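Local structure of type II restriction enzyme AgeI (Thalassobius gelatinovorus, 5DWA) at residues L3-G8 with G207-R212; V15-V20 with H68-R73; Q26-Y31 with T55-D60. The protein recognises the double-stranded DNA sequence 5'-ACCGGT-3' and cuts it after the first A, leaving fragments with terminal 5'-phosphates. One frame throughout, in Å; residues are numbered along the deposited sequence. Where two conformers were deposited one is given.

Interaction 1: L3-G8 with G207-R212; sequences LDLDFG and GDLVNR
L5 and L209 reach toward each other tip to tip, the CD1 methyl of L5 lying 3.9 Å from CD1 of L209. L5 has CG beside the backbone N, anti to the carbonyl carbon (chi1 -53°), and CD1 continues the extended chain out to L209. In one of two F7 conformers, L209 CD2 also stands 4.1 Å from CZ of F7, near the ring plane and so at the edge of the phenyl group. L5 and F7 alternate with D4 and D6 along strand 2-8, putting both apolar groups on one side. L209 belongs to the loop between strand 191-196 and helix 223-230. D208 OD1 accepts from V210 N at 3.1 Å, closing an Asx turn around L209 with the donor above the carboxylate plane. R212 holds the same carboxylate in a two-nitrogen, end-on salt bridge, NH1 to OD1 and NH2 to OD2, both on syn lone pairs; the second bond, 2.9 Å, lies in the guanidinium plane. Further out, V15 touches both leucines, and R73 of helix 63-78 touches L5, F7 and L209. With no hydrogen bond across it, the contact depends on apolar fit; the loop's polar bonds are consistent with a fixed turn at L209.

Interaction 2: V15-V20 with H68-R73; sequences VMLDNV and HHVLYR. With nucleotides of chain C.
On the helix that carries a DNA-phosphate contact, 63-78, one side receives the end of the N-terminal beta-hairpin and another meets the nucleic acid. V15 places CG1 over the centre of the H69 imidazole, 3.9 Å from the ring centroid and 4° off the normal, a nearly vertical CH-pi contact. Its chi1 of 67° sets CG1 between the backbone N and the carbonyl carbon, with CG2 swung anti to N; that second methyl comes 3.8 Å from NE2 of H69, so both branches of the valine rest against one ring. Two residues on, L17 brings CD2 to 3.6 Å from CG2 of V70, their side chains crossing at about a right angle. L17 also begins a type II turn that ends at V20 and leads away from the strand.

Y72 is turned to the DNA instead. Its hydroxyl donates to OP1 of DG8 of chain C at 2.6 Å, with this oxygen near the plane of the phenol ring. The hydroxyl also lies 3.7 Å from C4' of DG7 of chain C, beside the preceding sugar. In one of two conformers, the guanidinium of R73 has one face over CE2 of Y72, and W88 meets the tyrosine ring obliquely. This helix of a PD-(D/E)XK nuclease thus packs against the N-terminal hairpin on one side and bonds a backbone phosphate through Y72 on another.

Interaction 3: Q26-Y31 with T55-D60; sequences QQISDY and TEVCPD
I28 and Q27 of helix 22-36 pack on V57 and C58 at the C-terminal end of helix 43-57, a mostly apolar, partly buried contact in the helical N-terminal part of the chain, about 15 Å from the bound DNA at the nearest atoms. I28 supplies the inner half. Its CD1 comes 3.9 Å from SG of C58, and further back along the same side chain CG1 lies 4.4 Å from CG1 of V57. The isoleucine chain runs out from the helix with CG1 anti to the carbonyl carbon (chi1 -65°) and CD1 extended beyond it (chi2 165°), which brings the terminal methyl to the sulfur of C58.

C58 is the first residue to leave helical geometry after helix 43-57, so the contact spans the last turn and the start of the loop that leads to helix 63-78. Together the three helices form part of the alpha-helical region that precedes the mixed sheet of this PD-(D/E)XK enzyme; I28 touches A54 of helix 43-57 and V70 of helix 63-78.

Toward the outside, in one of its two conformers, Q27 lies across V57 obliquely, NE2 standing 4.1 Å from CG1 of V57 in a van der Waals approach. The extended form of this glutamine beyond CG brings the NE2 end of its amide alongside that methyl. On another side of helix 22-36, Q26 NE2 donates to D30 OD1 at 2.9 Å, an almost straight bond (165°). The aspartate oxygen lies in the amide plane of Q26, whereas the amide nitrogen meets it from above the carboxylate plane. This link joins side chains one helical turn apart.

How the interactions relate
From the N terminus, strand 2-8 enters interaction 1 at once, and its partner loop 207-212 arrives only after 198 intervening residues, so this contact closes the longest loop. Strand 11-16 follows and opens interaction 2, which is completed by helix 63-78; interaction 3, between helices 22-36 and 43-57, falls wholly within that span. The three are therefore concentric, with no crossing. Interactions 1 and 2 meet through the two-stranded hairpin, where L3 N probably bonds to V15 O, and through L209, whose carbonyl packs on H69. Interactions 2 and 3 touch where V20 meets C58 and V70 meets I28. Hairpin, three helices and a distant loop are thus tied together.

Interaction 1: L3-G8 with G207-R212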
loop_
_atom_site.group_PDB
_atom_site.type_symbol
_atom_site.label_atom_id
_atom_site.label_comp_id
_atom_site.label_asym_id
_atom_site.label_seq_id
_atom_site.Cartn_x
_atom_site.Cartn_y
_atom_site.Cartn_z
ATOM N N LEU A 3 -23.508 18.556 3.762
ATOM C CA LEU A 3 -22.692 18.055 4.857
ATOM C C LEU A 3 -21.678 19.088 5.308
ATOM O O LEU A 3 -21.002 19.698 4.486
ATOM C CB LEU A 3 -21.967 16.774 4.441
ATOM C CG LEU A 3 -22.532 15.459 4.966
ATOM C CD1 LEU A 3 -21.672 14.304 4.476
ATOM C CD2 LEU A 3 -22.600 15.471 6.482
ATOM N N ASP A 4 -21.571 19.277 6.617
ATOM C CA ASP A 4 -20.556 20.157 7.176
ATOM C C ASP A 4 -19.449 19.309 7.778
ATOM O O ASP A 4 -19.674 18.551 8.720
ATOM C CB ASP A 4 -21.161 21.086 8.228
ATOM C CG ASP A 4 -22.317 21.896 7.688
ATOM O OD1 ASP A 4 -22.289 22.248 6.490
ATOM O OD2 ASP A 4 -23.263 22.171 8.459
ATOM N N LEU A 5 -18.250 19.429 7.225
ATOM C CA LEU A 5 -17.146 18.576 7.640
ATOM C C LEU A 5 -16.118 19.347 8.441
ATOM O O LEU A 5 -15.578 20.347 7.974
ATOM C CB LEU A 5 -16.481 17.932 6.424
ATOM C CG LEU A 5 -17.420 17.183 5.476
ATOM C CD1 LEU A 5 -16.628 16.531 4.354
ATOM C CD2 LEU A 5 -18.272 16.169 6.228
ATOM N N ASP A 6 -15.850 18.870 9.651
ATOM C CA ASP A 6 -14.850 19.484 10.510
ATOM C C ASP A 6 -13.467 18.975 10.136
ATOM O O ASP A 6 -13.133 17.818 10.390
ATOM C CB ASP A 6 -15.149 19.188 11.979
ATOM C CG ASP A 6 -14.535 20.208 12.922
ATOM O OD1 ASP A 6 -13.457 20.758 12.608
ATOM O OD2 ASP A 6 -15.141 20.462 13.984
ATOM N N PHE A 7 -12.665 19.842 9.527
ATOM C CA PHE A 7 -11.289 19.495 9.194
ATOM C C PHE A 7 -10.354 19.905 10.328
ATOM O O PHE A 7 -9.134 19.835 10.191
ATOM C CB PHE A 7 -10.857 20.158 7.875
ATOM C CG PHE A 7 -11.294 19.410 6.639
ATOM C CD1 PHE A 7 -10.657 19.618 5.424
ATOM C CD2 PHE A 7 -12.339 18.501 6.693
ATOM C CE1 PHE A 7 -11.052 18.932 4.293
ATOM C CE2 PHE A 7 -12.738 17.810 5.561
ATOM C CZ PHE A 7 -12.091 18.029 4.361
ATOM N N GLY A 8 -10.932 20.326 11.448
ATOM C CA GLY A 8 -10.163 20.731 12.608
ATOM C C GLY A 8 -9.647 22.154 12.521
ATOM O O GLY A 8 -9.633 22.750 11.448
ATOM N N GLY A 207 -8.969 19.609 -3.936
ATOM C CA GLY A 207 -10.127 19.359 -4.770
ATOM C C GLY A 207 -11.412 19.819 -4.118
ATOM O O GLY A 207 -11.389 20.623 -3.178
ATOM N N ASP A 208 -12.536 19.306 -4.615
ATOM C CA ASP A 208 -13.854 19.768 -4.194
ATOM C C ASP A 208 -14.655 18.740 -3.395
ATOM O O ASP A 208 -15.873 18.867 -3.268
ATOM C CB ASP A 208 -14.663 20.211 -5.423
ATOM C CG ASP A 208 -14.990 19.060 -6.372
ATOM O OD1 ASP A 208 -14.578 17.906 -6.112
ATOM O OD2 ASP A 208 -15.660 19.323 -7.392
ATOM N N LEU A 209 -13.965 17.718 -2.887
ATOM C CA LEU A 209 -14.555 16.671 -2.036
ATOM C C LEU A 209 -15.592 15.773 -2.711
ATOM O O LEU A 209 -16.139 14.883 -2.069
ATOM C CB LEU A 209 -15.197 17.280 -0.783
ATOM C CG LEU A 209 -14.281 17.554 0.410
ATOM C CD1 LEU A 209 -14.976 18.485 1.398
ATOM C CD2 LEU A 209 -13.860 16.259 1.103
ATOM N N VAL A 210 -15.864 15.988 -3.990
ATOM C CA VAL A 210 -16.802 15.123 -4.686
ATOM C C VAL A 210 -16.136 13.768 -4.933
ATOM O O VAL A 210 -15.038 13.686 -5.470
ATOM C CB VAL A 210 -17.283 15.749 -6.009
ATOM C CG1 VAL A 210 -18.285 14.841 -6.698
ATOM C CG2 VAL A 210 -17.922 17.111 -5.726
ATOM N N ASN A 211 -16.821 12.710 -4.526
ATOM C CA ASN A 211 -16.264 11.366 -4.529
ATOM C C ASN A 211 -16.406 10.682 -5.891
ATOM O O ASN A 211 -17.311 9.870 -6.107
ATOM C CB ASN A 211 -16.948 10.590 -3.408
ATOM C CG ASN A 211 -16.539 9.136 -3.340
ATOM O OD1 ASN A 211 -15.451 8.754 -3.764
ATOM N ND2 ASN A 211 -17.418 8.320 -2.782
ATOM N N ARG A 212 -15.497 11.020 -6.800
ATOM C CA ARG A 212 -15.605 10.591 -8.185
ATOM C C ARG A 212 -14.949 9.240 -8.442
ATOM O O ARG A 212 -15.104 8.670 -9.516
ATOM C CB ARG A 212 -14.995 11.648 -9.112
ATOM C CG ARG A 212 -15.705 12.979 -9.018
ATOM C CD ARG A 212 -15.210 13.960 -10.060
ATOM N NE ARG A 212 -16.004 15.183 -10.003
ATOM C CZ ARG A 212 -15.746 16.199 -9.184
ATOM N NH1 ARG A 212 -14.696 16.154 -8.374
ATOM N NH2 ARG A 212 -16.532 17.268 -9.181
#

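Interaction 2: V15-V20 with H68-R73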
loop_
_atom_site.group_PDB
_atom_site.type_symbol
_atom_site.label_atom_id
_atom_site.label_comp_id
_atom_site.label_asym_id
_atom_site.label_seq_id
_atom_site.Cartn_x
_atom_site.Cartn_y
_atom_site.Cartn_z
ATOM N N VAL A 15 -19.821 19.502 1.514
ATOM C CA VAL A 15 -20.001 18.657 0.349
ATOM C C VAL A 15 -21.468 18.249 0.340
ATOM O O VAL A 15 -22.083 18.096 1.397
ATOM C CB VAL A 15 -19.058 17.417 0.369
ATOM C CG1 VAL A 15 -19.428 16.471 1.500
ATOM C CG2 VAL A 15 -19.089 16.692 -0.978
ATOM N N MET A 16 -22.046 18.092 -0.844
ATOM C CA MET A 16 -23.445 17.687 -0.926
ATOM C C MET A 16 -23.585 16.170 -0.857
ATOM O O MET A 16 -22.893 15.438 -1.564
ATOM C CB MET A 16 -24.087 18.223 -2.206
ATOM C CG MET A 16 -24.125 19.742 -2.276
ATOM S SD MET A 16 -25.033 20.481 -0.902
ATOM C CE MET A 16 -26.651 19.757 -1.155
ATOM N N LEU A 17 -24.483 15.719 0.011
ATOM C CA LEU A 17 -24.755 14.308 0.213
ATOM C C LEU A 17 -26.174 14.024 -0.267
ATOM O O LEU A 17 -27.143 14.163 0.489
ATOM C CB LEU A 17 -24.576 13.928 1.683
ATOM C CG LEU A 17 -24.769 12.457 2.046
ATOM C CD1 LEU A 17 -23.679 11.610 1.391
ATOM C CD2 LEU A 17 -24.781 12.273 3.560
ATOM N N ASP A 18 -26.279 13.649 -1.540
ATOM C CA ASP A 18 -27.561 13.451 -2.209
ATOM C C ASP A 18 -28.373 12.309 -1.619
ATOM O O ASP A 18 -27.823 11.275 -1.239
ATOM C CB ASP A 18 -27.337 13.190 -3.700
ATOM C CG ASP A 18 -26.527 14.280 -4.366
ATOM O OD1 ASP A 18 -26.834 15.468 -4.138
ATOM O OD2 ASP A 18 -25.583 13.948 -5.112
ATOM N N ASN A 19 -29.689 12.511 -1.559
ATOM C CA ASN A 19 -30.643 11.513 -1.071
ATOM C C ASN A 19 -30.365 11.035 0.349
ATOM O O ASN A 19 -30.600 9.874 0.691
ATOM C CB ASN A 19 -30.697 10.328 -2.034
ATOM C CG ASN A 19 -31.316 10.705 -3.364
ATOM O OD1 ASN A 19 -32.507 11.018 -3.436
ATOM N ND2 ASN A 19 -30.510 10.709 -4.415
ATOM N N VAL A 20 -29.860 11.950 1.169
ATOM C CA VAL A 20 -29.763 11.745 2.605
ATOM C C VAL A 20 -30.315 12.986 3.280
ATOM O O VAL A 20 -29.833 14.088 3.036
ATOM C CB VAL A 20 -28.315 11.510 3.075
ATOM C CG1 VAL A 20 -28.268 11.326 4.590
ATOM C CG2 VAL A 20 -27.712 10.308 2.367
ATOM N N HIS A 68 -17.729 7.053 2.758
ATOM C CA HIS A 68 -16.642 8.017 2.798
ATOM C C HIS A 68 -16.996 9.316 3.502
ATOM O O HIS A 68 -16.168 9.853 4.235
ATOM C CB HIS A 68 -16.168 8.322 1.371
ATOM C CG HIS A 68 -15.034 9.294 1.303
ATOM N ND1 HIS A 68 -13.841 9.095 1.963
ATOM C CD2 HIS A 68 -14.914 10.475 0.652
ATOM C CE1 HIS A 68 -13.035 10.114 1.723
ATOM N NE2 HIS A 68 -13.662 10.964 0.931
ATOM N N HIS A 69 -18.201 9.834 3.267
ATOM C CA HIS A 69 -18.577 11.132 3.830
ATOM C C HIS A 69 -19.313 11.006 5.158
ATOM O O HIS A 69 -19.403 11.985 5.897
ATOM C CB HIS A 69 -19.451 11.942 2.852
ATOM C CG HIS A 69 -18.720 12.438 1.644
ATOM N ND1 HIS A 69 -17.457 12.980 1.705
ATOM C CD2 HIS A 69 -19.089 12.491 0.341
ATOM C CE1 HIS A 69 -17.070 13.335 0.495
ATOM N NE2 HIS A 69 -18.044 13.051 -0.353
ATOM N N VAL A 70 -19.842 9.820 5.466
ATOM C CA VAL A 70 -20.585 9.648 6.719
ATOM C C VAL A 70 -19.836 8.758 7.706
ATOM O O VAL A 70 -19.357 9.240 8.726
ATOM C CB VAL A 70 -21.997 9.065 6.476
ATOM C CG1 VAL A 70 -22.753 8.897 7.805
ATOM C CG2 VAL A 70 -22.769 9.955 5.522
ATOM N N LEU A 71 -19.703 7.469 7.396
ATOM C CA LEU A 71 -19.084 6.529 8.333
ATOM C C LEU A 71 -17.626 6.878 8.649
ATOM O O LEU A 71 -17.239 6.932 9.809
ATOM C CB LEU A 71 -19.176 5.088 7.795
ATOM C CG LEU A 71 -20.585 4.517 7.581
ATOM C CD1 LEU A 71 -20.537 3.039 7.182
ATOM C CD2 LEU A 71 -21.459 4.712 8.828
ATOM N N TYR A 72 -16.830 7.134 7.612
ATOM C CA TYR A 72 -15.445 7.569 7.794
ATOM C C TYR A 72 -15.324 8.774 8.704
ATOM O O TYR A 72 -14.528 8.793 9.639
ATOM C CB TYR A 72 -14.859 7.899 6.429
ATOM C CG TYR A 72 -13.475 8.506 6.375
ATOM C CD1 TYR A 72 -12.391 7.920 7.022
ATOM C CD2 TYR A 72 -13.236 9.613 5.572
ATOM C CE1 TYR A 72 -11.116 8.461 6.914
ATOM C CE2 TYR A 72 -11.982 10.153 5.463
ATOM C CZ TYR A 72 -10.925 9.575 6.114
ATOM O OH TYR A 72 -9.676 10.131 5.960
ATOM N N ARG A 73 -16.126 9.789 8.407
ATOM C CA ARG A 73 -16.047 11.051 9.128
ATOM C C ARG A 73 -16.463 10.906 10.579
ATOM O O ARG A 73 -15.812 11.435 11.480
ATOM C CB ARG A 73 -16.917 12.104 8.445
ATOM C CG ARG A 73 -16.397 12.526 7.097
ATOM C CD ARG A 73 -15.012 13.140 7.191
ATOM N NE ARG A 73 -14.482 13.399 5.859
ATOM C CZ ARG A 73 -13.285 13.918 5.609
ATOM N NH1 ARG A 73 -12.470 14.241 6.603
ATOM N NH2 ARG A 73 -12.902 14.103 4.359
ATOM P P DG C 8 -8.570 11.570 2.647
ATOM O OP1 DG C 8 -9.547 11.543 3.764
ATOM O OP2 DG C 8 -9.071 11.625 1.254
ATOM O "O5'" DG C 8 -7.594 12.786 2.920
ATOM C "C5'" DG C 8 -6.953 12.861 4.192
ATOM C "C4'" DG C 8 -5.536 13.380 4.057
ATOM O "O4'" DG C 8 -4.708 12.406 3.367
ATOM C "C3'" DG C 8 -5.403 14.673 3.290
ATOM O "O3'" DG C 8 -4.431 15.457 3.953
ATOM C "C2'" DG C 8 -4.959 14.211 1.882
ATOM C "C1'" DG C 8 -4.133 12.980 2.190
ATOM N N9 DG C 8 -4.174 11.935 1.174
ATOM C C8 DG C 8 -5.279 11.460 0.510
ATOM N N7 DG C 8 -5.008 10.454 -0.296
ATOM C C5 DG C 8 -3.653 10.230 -0.102
ATOM C C6 DG C 8 -2.799 9.279 -0.693
ATOM O O6 DG C 8 -3.096 8.394 -1.497
ATOM N N1 DG C 8 -1.487 9.399 -0.240
ATOM C C2 DG C 8 -1.051 10.328 0.677
ATOM N N2 DG C 8 0.262 10.295 1.007
ATOM N N3 DG C 8 -1.847 11.227 1.233
ATOM C C4 DG C 8 -3.124 11.124 0.794
ATOM P P DG C 7 -9.775 5.035 2.581
ATOM O OP1 DG C 7 -11.015 5.230 3.362
ATOM O OP2 DG C 7 -9.846 4.664 1.160
ATOM O "O5'" DG C 7 -8.942 6.394 2.646
ATOM C "C5'" DG C 7 -8.573 6.960 3.881
ATOM C "C4'" DG C 7 -7.616 8.117 3.637
ATOM O "O4'" DG C 7 -6.307 7.601 3.289
ATOM C "C3'" DG C 7 -8.008 9.028 2.484
ATOM O "O3'" DG C 7 -7.576 10.324 2.781
ATOM C "C2'" DG C 7 -7.223 8.439 1.305
ATOM C "C1'" DG C 7 -5.927 8.042 1.985
ATOM N N9 DG C 7 -5.252 6.918 1.369
ATOM C C8 DG C 7 -5.727 6.093 0.375
ATOM N N7 DG C 7 -4.908 5.119 0.088
ATOM C C5 DG C 7 -3.850 5.291 0.968
ATOM C C6 DG C 7 -2.666 4.538 1.134
ATOM O O6 DG C 7 -2.314 3.518 0.525
ATOM N N1 DG C 7 -1.862 5.054 2.138
ATOM C C2 DG C 7 -2.157 6.163 2.890
ATOM N N2 DG C 7 -1.260 6.506 3.817
ATOM N N3 DG C 7 -3.258 6.880 2.741
ATOM C C4 DG C 7 -4.055 6.388 1.768
#

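Interaction 3: Q26-Y31 with T55-D60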
loop_
_atom_site.group_PDB
_atom_site.type_symbol
_atom_site.label_atom_id
_atom_site.label_comp_id
_atom_site.label_asym_id
_atom_site.label_seq_id
_atom_site.Cartn_x
_atom_site.Cartn_y
_atom_site.Cartn_z
ATOM N N GLN A 26 -29.040 11.574 11.069
ATOM C CA GLN A 26 -29.064 11.389 12.520
ATOM C C GLN A 26 -29.378 9.948 12.909
ATOM O O GLN A 26 -28.833 9.434 13.878
ATOM C CB GLN A 26 -30.077 12.342 13.170
ATOM C CG GLN A 26 -29.931 12.444 14.684
ATOM C CD GLN A 26 -28.603 13.059 15.097
ATOM O OE1 GLN A 26 -28.273 14.171 14.691
ATOM N NE2 GLN A 26 -27.835 12.335 15.901
ATOM N N GLN A 27 -30.260 9.299 12.150
ATOM C CA GLN A 27 -30.591 7.896 12.402
ATOM C C GLN A 27 -29.350 7.027 12.253
ATOM O O GLN A 27 -29.078 6.160 13.082
ATOM C CB GLN A 27 -31.679 7.403 11.445
ATOM C CG GLN A 27 -33.054 8.009 11.655
ATOM C CD GLN A 27 -34.031 7.586 10.577
ATOM O OE1 GLN A 27 -34.706 8.417 9.972
ATOM N NE2 GLN A 27 -34.108 6.284 10.327
ATOM N N ILE A 28 -28.601 7.270 11.181
ATOM C CA ILE A 28 -27.380 6.519 10.935
ATOM C C ILE A 28 -26.373 6.801 12.044
ATOM O O ILE A 28 -25.749 5.887 12.579
ATOM C CB ILE A 28 -26.777 6.877 9.566
ATOM C CG1 ILE A 28 -27.719 6.436 8.440
ATOM C CG2 ILE A 28 -25.401 6.228 9.393
ATOM C CD1 ILE A 28 -27.403 7.045 7.079
ATOM N N SER A 29 -26.232 8.074 12.397
ATOM C CA SER A 29 -25.310 8.470 13.451
ATOM C C SER A 29 -25.682 7.824 14.785
ATOM O O SER A 29 -24.816 7.325 15.501
ATOM C CB SER A 29 -25.280 9.993 13.588
ATOM O OG SER A 29 -24.288 10.392 14.515
ATOM N N ASP A 30 -26.973 7.823 15.108
ATOM C CA ASP A 30 -27.454 7.254 16.365
ATOM C C ASP A 30 -27.177 5.758 16.491
ATOM O O ASP A 30 -26.984 5.247 17.596
ATOM C CB ASP A 30 -28.958 7.501 16.534
ATOM C CG ASP A 30 -29.287 8.958 16.827
ATOM O OD1 ASP A 30 -28.357 9.732 17.136
ATOM O OD2 ASP A 30 -30.481 9.319 16.755
ATOM N N TYR A 31 -27.172 5.057 15.362
ATOM C CA TYR A 31 -26.856 3.630 15.362
ATOM C C TYR A 31 -25.350 3.401 15.473
ATOM O O TYR A 31 -24.889 2.559 16.235
ATOM C CB TYR A 31 -27.397 2.962 14.098
ATOM C CG TYR A 31 -27.037 1.500 13.978
ATOM C CD1 TYR A 31 -27.550 0.568 14.867
ATOM C CD2 TYR A 31 -26.189 1.050 12.975
ATOM C CE1 TYR A 31 -27.228 -0.780 14.762
ATOM C CE2 TYR A 31 -25.861 -0.292 12.863
ATOM C CZ TYR A 31 -26.383 -1.199 13.761
ATOM O OH TYR A 31 -26.062 -2.531 13.650
ATOM N N THR A 55 -27.207 1.932 4.198
ATOM C CA THR A 55 -27.678 1.777 2.832
ATOM C C THR A 55 -29.137 1.351 2.781
ATOM O O THR A 55 -29.806 1.544 1.768
ATOM C CB THR A 55 -26.827 0.761 2.047
ATOM O OG1 THR A 55 -26.713 -0.455 2.793
ATOM C CG2 THR A 55 -25.439 1.332 1.798
ATOM N N GLU A 56 -29.633 0.780 3.871
ATOM C CA GLU A 56 -31.045 0.441 3.932
ATOM C C GLU A 56 -31.866 1.660 4.360
ATOM O O GLU A 56 -32.983 1.850 3.886
ATOM C CB GLU A 56 -31.262 -0.751 4.861
ATOM C CG GLU A 56 -30.782 -2.062 4.225
ATOM C CD GLU A 56 -30.885 -3.259 5.145
ATOM O OE1 GLU A 56 -31.381 -3.104 6.279
ATOM O OE2 GLU A 56 -30.469 -4.361 4.729
ATOM N N VAL A 57 -31.299 2.508 5.216
ATOM C CA VAL A 57 -31.951 3.766 5.588
ATOM C C VAL A 57 -31.991 4.723 4.402
ATOM O O VAL A 57 -32.973 5.435 4.190
ATOM C CB VAL A 57 -31.229 4.461 6.767
ATOM C CG1 VAL A 57 -31.791 5.866 7.009
ATOM C CG2 VAL A 57 -31.334 3.620 8.015
ATOM N N CYS A 58 -30.910 4.735 3.629
ATOM C CA CYS A 58 -30.783 5.629 2.486
ATOM C C CYS A 58 -30.486 4.857 1.209
ATOM O O CYS A 58 -29.370 4.911 0.684
ATOM C CB CYS A 58 -29.687 6.663 2.741
ATOM S SG CYS A 58 -30.009 7.696 4.194
ATOM N N PRO A 59 -31.490 4.145 0.688
ATOM C CA PRO A 59 -31.252 3.264 -0.461
ATOM C C PRO A 59 -30.957 3.994 -1.770
ATOM O O PRO A 59 -30.427 3.373 -2.694
ATOM C CB PRO A 59 -32.558 2.473 -0.566
ATOM C CG PRO A 59 -33.592 3.355 0.059
ATOM C CD PRO A 59 -32.894 4.115 1.142
ATOM N N ASP A 60 -31.288 5.279 -1.857
ATOM C CA ASP A 60 -31.043 6.027 -3.084
ATOM C C ASP A 60 -29.753 6.829 -3.015
ATOM O O ASP A 60 -29.338 7.443 -3.999
ATOM C CB ASP A 60 -32.220 6.953 -3.385
ATOM C CG ASP A 60 -33.486 6.190 -3.704
ATOM O OD1 ASP A 60 -33.382 5.066 -4.241
ATOM O OD2 ASP A 60 -34.584 6.710 -3.418
#